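Long-range contact in periplasmic binding protein (Veillonella parvula, PDB 4MO9), which probably serves as the solute-binding component of an ABC-type uptake system: residues 276-290 / 357-369. Residues are numbered along the deposited sequence; the frame is centred on the assembly and turned at random.
Sequences LGFEATEDSSQALLK and PFSYSGIWFMHMN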
loop_
_atom_site.group_PDB
_atom_site.type_symbol
_atom_site.label_atom_id
_atom_site.label_comp_id
_atom_site.label_asym_id
_atom_site.label_seq_id
_atom_site.Cartn_x
_atom_site.Cartn_y
_atom_site.Cartn_z
ATOM N N LEU A 276 -0.835 -13.652 -3.246
ATOM C CA LEU A 276 -2.081 -12.957 -2.925
ATOM C C LEU A 276 -2.389 -11.994 -4.065
ATOM O O LEU A 276 -1.533 -11.780 -4.934
ATOM C CB LEU A 276 -1.953 -12.189 -1.607
ATOM C CG LEU A 276 -1.845 -13.063 -0.344
ATOM C CD1 LEU A 276 -1.710 -12.166 0.898
ATOM C CD2 LEU A 276 -3.052 -13.959 -0.232
ATOM N N GLY A 277 -3.598 -11.425 -4.071
ATOM C CA GLY A 277 -3.990 -10.458 -5.092
ATOM C C GLY A 277 -5.053 -10.996 -6.039
ATOM O O GLY A 277 -5.792 -11.927 -5.695
ATOM N N PHE A 278 -5.124 -10.426 -7.243
ATOM C CA PHE A 278 -6.160 -10.803 -8.211
ATOM C C PHE A 278 -5.945 -12.171 -8.836
ATOM O O PHE A 278 -6.902 -12.789 -9.317
ATOM C CB PHE A 278 -6.275 -9.744 -9.312
ATOM C CG PHE A 278 -6.841 -8.442 -8.825
ATOM C CD1 PHE A 278 -8.212 -8.303 -8.610
ATOM C CD2 PHE A 278 -6.007 -7.362 -8.563
ATOM C CE1 PHE A 278 -8.741 -7.101 -8.152
ATOM C CE2 PHE A 278 -6.526 -6.155 -8.106
ATOM C CZ PHE A 278 -7.897 -6.025 -7.900
ATOM N N GLU A 279 -4.696 -12.634 -8.846
ATOM C CA GLU A 279 -4.378 -13.949 -9.395
ATOM C C GLU A 279 -4.021 -14.885 -8.265
ATOM O O GLU A 279 -2.867 -15.297 -8.129
ATOM C CB GLU A 279 -3.203 -13.869 -10.358
ATOM C CG GLU A 279 -3.364 -12.802 -11.389
ATOM C CD GLU A 279 -3.224 -13.322 -12.794
ATOM O OE1 GLU A 279 -2.793 -14.486 -12.966
ATOM O OE2 GLU A 279 -3.552 -12.559 -13.728
ATOM N N ALA A 280 -5.020 -15.224 -7.464
ATOM C CA ALA A 280 -4.809 -16.005 -6.265
ATOM C C ALA A 280 -6.083 -16.775 -6.002
ATOM O O ALA A 280 -7.181 -16.258 -6.232
ATOM C CB ALA A 280 -4.500 -15.091 -5.093
ATOM N N THR A 281 -5.945 -18.011 -5.536
ATOM C CA THR A 281 -7.101 -18.778 -5.097
ATOM C C THR A 281 -6.887 -19.217 -3.654
ATOM O O THR A 281 -5.746 -19.294 -3.189
ATOM C CB THR A 281 -7.322 -20.020 -5.967
ATOM O OG1 THR A 281 -6.302 -20.985 -5.683
ATOM C CG2 THR A 281 -7.285 -19.641 -7.446
ATOM N N GLU A 282 -7.980 -19.497 -2.952
ATOM C CA GLU A 282 -7.914 -19.931 -1.560
ATOM C C GLU A 282 -7.014 -21.165 -1.379
ATOM O O GLU A 282 -6.130 -21.172 -0.519
ATOM C CB GLU A 282 -9.326 -20.212 -1.036
ATOM C CG GLU A 282 -9.390 -20.796 0.367
ATOM C CD GLU A 282 -9.112 -19.768 1.448
ATOM O OE1 GLU A 282 -9.242 -18.552 1.170
ATOM O OE2 GLU A 282 -8.770 -20.180 2.579
ATOM N N ASP A 283 -7.219 -22.189 -2.202
ATOM C CA ASP A 283 -6.446 -23.430 -2.085
ATOM C C ASP A 283 -4.951 -23.220 -2.311
ATOM O O ASP A 283 -4.119 -23.748 -1.567
ATOM C CB ASP A 283 -6.971 -24.502 -3.050
ATOM C CG ASP A 283 -8.299 -25.079 -2.609
ATOM O OD1 ASP A 283 -8.705 -24.802 -1.463
ATOM O OD2 ASP A 283 -8.935 -25.806 -3.400
ATOM N N SER A 284 -4.618 -22.456 -3.347
ATOM C CA SER A 284 -3.225 -22.162 -3.675
ATOM C C SER A 284 -2.551 -21.353 -2.569
ATOM O O SER A 284 -1.461 -21.698 -2.116
ATOM C CB SER A 284 -3.145 -21.413 -5.011
ATOM O OG SER A 284 -1.860 -20.868 -5.219
ATOM N N SER A 285 -3.203 -20.281 -2.132
ATOM C CA SER A 285 -2.651 -19.460 -1.063
ATOM C C SER A 285 -2.436 -20.254 0.230
ATOM O O SER A 285 -1.456 -20.027 0.937
ATOM C CB SER A 285 -3.526 -18.232 -0.819
ATOM O OG SER A 285 -3.450 -17.342 -1.928
ATOM N N GLN A 286 -3.338 -21.183 0.533
ATOM C CA GLN A 286 -3.172 -22.054 1.696
ATOM C C GLN A 286 -1.939 -22.947 1.559
ATOM O O GLN A 286 -1.154 -23.108 2.501
ATOM C CB GLN A 286 -4.412 -22.937 1.899
ATOM C CG GLN A 286 -5.594 -22.218 2.553
ATOM C CD GLN A 286 -5.371 -21.921 4.032
ATOM O OE1 GLN A 286 -4.502 -22.512 4.678
ATOM N NE2 GLN A 286 -6.169 -21.007 4.577
ATOM N N ALA A 287 -1.775 -23.544 0.384
ATOM C CA ALA A 287 -0.656 -24.445 0.159
ATOM C C ALA A 287 0.677 -23.696 0.173
ATOM O O ALA A 287 1.658 -24.193 0.725
ATOM C CB ALA A 287 -0.841 -25.212 -1.141
ATOM N N LEU A 288 0.715 -22.511 -0.440
ATOM C CA LEU A 288 1.931 -21.706 -0.455
ATOM C C LEU A 288 2.339 -21.270 0.960
ATOM O O LEU A 288 3.525 -21.317 1.308
ATOM C CB LEU A 288 1.773 -20.493 -1.384
ATOM C CG LEU A 288 1.687 -20.827 -2.882
ATOM C CD1 LEU A 288 1.101 -19.644 -3.638
ATOM C CD2 LEU A 288 3.044 -21.189 -3.461
ATOM N N LEU A 289 1.362 -20.862 1.770
ATOM C CA LEU A 289 1.627 -20.473 3.157
ATOM C C LEU A 289 2.099 -21.676 3.970
ATOM O O LEU A 289 3.120 -21.609 4.666
ATOM C CB LEU A 289 0.375 -19.862 3.790
ATOM C CG LEU A 289 0.579 -19.156 5.132
ATOM C CD1 LEU A 289 1.768 -18.211 5.041
ATOM C CD2 LEU A 289 -0.660 -18.340 5.535
ATOM N N LYS A 290 1.371 -22.784 3.870
ATOM C CA LYS A 290 1.744 -23.989 4.610
ATOM C C LYS A 290 3.165 -24.458 4.281
ATOM O O LYS A 290 3.889 -24.927 5.159
ATOM C CB LYS A 290 0.732 -25.116 4.367
ATOM C CG LYS A 290 1.172 -26.466 4.917
ATOM C CD LYS A 290 0.082 -27.520 4.772
ATOM C CE LYS A 290 0.522 -28.831 5.399
ATOM N NZ LYS A 290 -0.530 -29.877 5.298
ATOM N N PRO A 357 -13.711 2.140 -9.739
ATOM C CA PRO A 357 -14.343 1.703 -10.985
ATOM C C PRO A 357 -13.909 0.286 -11.382
ATOM O O PRO A 357 -14.261 -0.169 -12.474
ATOM C CB PRO A 357 -13.811 2.704 -12.004
ATOM C CG PRO A 357 -12.452 3.063 -11.496
ATOM C CD PRO A 357 -12.554 3.025 -9.982
ATOM N N PHE A 358 -13.157 -0.387 -10.522
ATOM C CA PHE A 358 -12.688 -1.746 -10.809
ATOM C C PHE A 358 -13.405 -2.728 -9.883
ATOM O O PHE A 358 -13.637 -2.409 -8.712
ATOM C CB PHE A 358 -11.169 -1.837 -10.601
ATOM C CG PHE A 358 -10.399 -0.695 -11.227
ATOM C CD1 PHE A 358 -10.353 -0.543 -12.607
ATOM C CD2 PHE A 358 -9.715 0.215 -10.434
ATOM C CE1 PHE A 358 -9.647 0.510 -13.185
ATOM C CE2 PHE A 358 -9.009 1.270 -10.998
ATOM C CZ PHE A 358 -8.975 1.416 -12.379
ATOM N N SER A 359 -13.763 -3.908 -10.386
ATOM C CA SER A 359 -14.491 -4.873 -9.567
ATOM C C SER A 359 -13.580 -5.516 -8.525
ATOM O O SER A 359 -12.401 -5.795 -8.786
ATOM C CB SER A 359 -15.121 -5.962 -10.436
ATOM O OG SER A 359 -14.119 -6.704 -11.114
ATOM N N TYR A 360 -14.121 -5.745 -7.335
ATOM C CA TYR A 360 -13.369 -6.435 -6.304
ATOM C C TYR A 360 -13.334 -7.937 -6.582
ATOM O O TYR A 360 -14.348 -8.513 -6.977
ATOM C CB TYR A 360 -13.986 -6.177 -4.929
ATOM C CG TYR A 360 -13.273 -6.913 -3.818
ATOM C CD1 TYR A 360 -12.021 -6.502 -3.382
ATOM C CD2 TYR A 360 -13.847 -8.025 -3.218
ATOM C CE1 TYR A 360 -11.357 -7.170 -2.371
ATOM C CE2 TYR A 360 -13.195 -8.704 -2.205
ATOM C CZ TYR A 360 -11.950 -8.269 -1.785
ATOM O OH TYR A 360 -11.299 -8.954 -0.776
ATOM N N SER A 361 -12.163 -8.548 -6.394
ATOM C CA SER A 361 -12.004 -10.010 -6.395
ATOM C C SER A 361 -10.599 -10.383 -5.913
ATOM O O SER A 361 -9.816 -9.510 -5.536
ATOM C CB SER A 361 -12.258 -10.618 -7.775
ATOM O OG SER A 361 -11.212 -10.285 -8.659
ATOM N N GLY A 362 -10.287 -11.675 -5.907
ATOM C CA GLY A 362 -8.974 -12.127 -5.476
ATOM C C GLY A 362 -8.896 -12.378 -3.978
ATOM O O GLY A 362 -9.920 -12.350 -3.289
ATOM N N ILE A 363 -7.682 -12.612 -3.476
ATOM C CA ILE A 363 -7.454 -12.980 -2.075
ATOM C C ILE A 363 -6.382 -12.067 -1.483
ATOM O O ILE A 363 -5.292 -11.947 -2.045
ATOM C CB ILE A 363 -6.968 -14.444 -1.960
ATOM C CG1 ILE A 363 -7.892 -15.394 -2.734
ATOM C CG2 ILE A 363 -6.809 -14.851 -0.491
ATOM C CD1 ILE A 363 -9.200 -15.686 -2.041
ATOM N N TRP A 364 -6.678 -11.444 -0.344
ATOM C CA TRP A 364 -5.850 -10.349 0.166
ATOM C C TRP A 364 -5.381 -10.585 1.592
ATOM O O TRP A 364 -4.452 -9.928 2.067
ATOM C CB TRP A 364 -6.630 -9.025 0.058
ATOM C CG TRP A 364 -7.052 -8.785 -1.346
ATOM C CD1 TRP A 364 -8.200 -9.230 -1.953
ATOM C CD2 TRP A 364 -6.302 -8.095 -2.354
ATOM N NE1 TRP A 364 -8.214 -8.833 -3.279
ATOM C CE2 TRP A 364 -7.059 -8.141 -3.548
ATOM C CE3 TRP A 364 -5.069 -7.438 -2.365
ATOM C CZ2 TRP A 364 -6.618 -7.545 -4.738
ATOM C CZ3 TRP A 364 -4.632 -6.853 -3.543
ATOM C CH2 TRP A 364 -5.402 -6.910 -4.714
ATOM N N PHE A 365 -6.029 -11.536 2.261
ATOM C CA PHE A 365 -5.707 -11.876 3.641
ATOM C C PHE A 365 -5.862 -13.375 3.797
ATOM O O PHE A 365 -6.615 -14.011 3.045
ATOM C CB PHE A 365 -6.652 -11.163 4.607
ATOM C CG PHE A 365 -6.592 -9.658 4.519
ATOM C CD1 PHE A 365 -5.479 -8.963 4.992
ATOM C CD2 PHE A 365 -7.649 -8.938 3.973
ATOM C CE1 PHE A 365 -5.420 -7.573 4.913
ATOM C CE2 PHE A 365 -7.599 -7.544 3.901
ATOM C CZ PHE A 365 -6.485 -6.866 4.373
HETATM N N MSE A 366 -5.167 -13.951 4.770
HETATM C CA MSE A 366 -5.163 -15.401 4.868
HETATM C C MSE A 366 -4.726 -15.883 6.230
HETATM O O MSE A 366 -3.768 -15.365 6.807
HETATM C CB MSE A 366 -4.255 -15.999 3.794
HETATM C CG MSE A 366 -3.759 -17.378 4.125
HETATM SE SE MSE A 366 -4.226 -18.591 2.715
HETATM C CE MSE A 366 -6.168 -18.389 2.859
ATOM N N HIS A 367 -5.441 -16.885 6.732
ATOM C CA HIS A 367 -5.097 -17.540 7.974
ATOM C C HIS A 367 -4.852 -18.996 7.620
ATOM O O HIS A 367 -5.728 -19.658 7.063
ATOM C CB HIS A 367 -6.255 -17.416 8.957
ATOM C CG HIS A 367 -5.969 -18.000 10.302
ATOM N ND1 HIS A 367 -4.692 -18.098 10.809
ATOM C CD2 HIS A 367 -6.790 -18.533 11.236
ATOM C CE1 HIS A 367 -4.741 -18.655 12.006
ATOM N NE2 HIS A 367 -5.999 -18.928 12.290
HETATM N N MSE A 368 -3.654 -19.494 7.911
HETATM C CA MSE A 368 -3.313 -20.852 7.529
HETATM C C MSE A 368 -4.153 -21.847 8.317
HETATM O O MSE A 368 -4.327 -21.704 9.531
HETATM C CB MSE A 368 -1.827 -21.119 7.765
HETATM C CG MSE A 368 -1.381 -22.524 7.381
HETATM SE SE MSE A 368 0.396 -22.837 8.073
HETATM C CE MSE A 368 -0.108 -23.165 9.944
ATOM N N ASN A 369 -4.680 -22.847 7.619
ATOM C CA ASN A 369 -5.453 -23.898 8.260
ATOM C C ASN A 369 -4.558 -24.793 9.097
ATOM O O ASN A 369 -3.484 -25.184 8.646
ATOM C CB ASN A 369 -6.168 -24.739 7.209
ATOM C CG ASN A 369 -7.207 -23.955 6.452
ATOM O OD1 ASN A 369 -7.820 -23.031 6.991
ATOM N ND2 ASN A 369 -7.414 -24.316 5.192
#
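Gln286 grips the end of the chain with both polar atoms of its amide, which a bend at chi2 (-72°) carries to the chain end: OE1 accepts from Asn369 N at 3.0 Å, while NE2 donates to His367 O at 2.9 Å, approaching from above that carbonyl's plane. The side-chain amide of Asn369 stacks on that of Gln286, planes 6° apart. An alanine here in place of the glutamine is likely to deprive the C-terminal backbone of both bonds and let the amide of Asn369 turn. The side chain of selenomethionine Met366 packs against the first turns of helix 282-295, SE against Ser285 CB at 3.6 Å and CG against Leu289 CD2. The contact thus packs this helix on 365-367, the antiparallel edge strand that closes the otherwise parallel C-terminal-domain sheet of the periplasmic binding protein fold. Toward the other domain, Gly277 and Ile363 form a single antiparallel bridge, Gly277 N lying 2.7 Å from Ile363 O. Gly277 CA sits over the face of the Trp364 six-membered ring, whose edge meets the face of Phe278 in a T-shaped pair, planes at 86°. Trp364 NE1 donates to Ser361 O, which helps hold the indole in place. Farther out, His84 stacks on Phe278, and Met366 and Met368 bond through their backbones to strand 310-313.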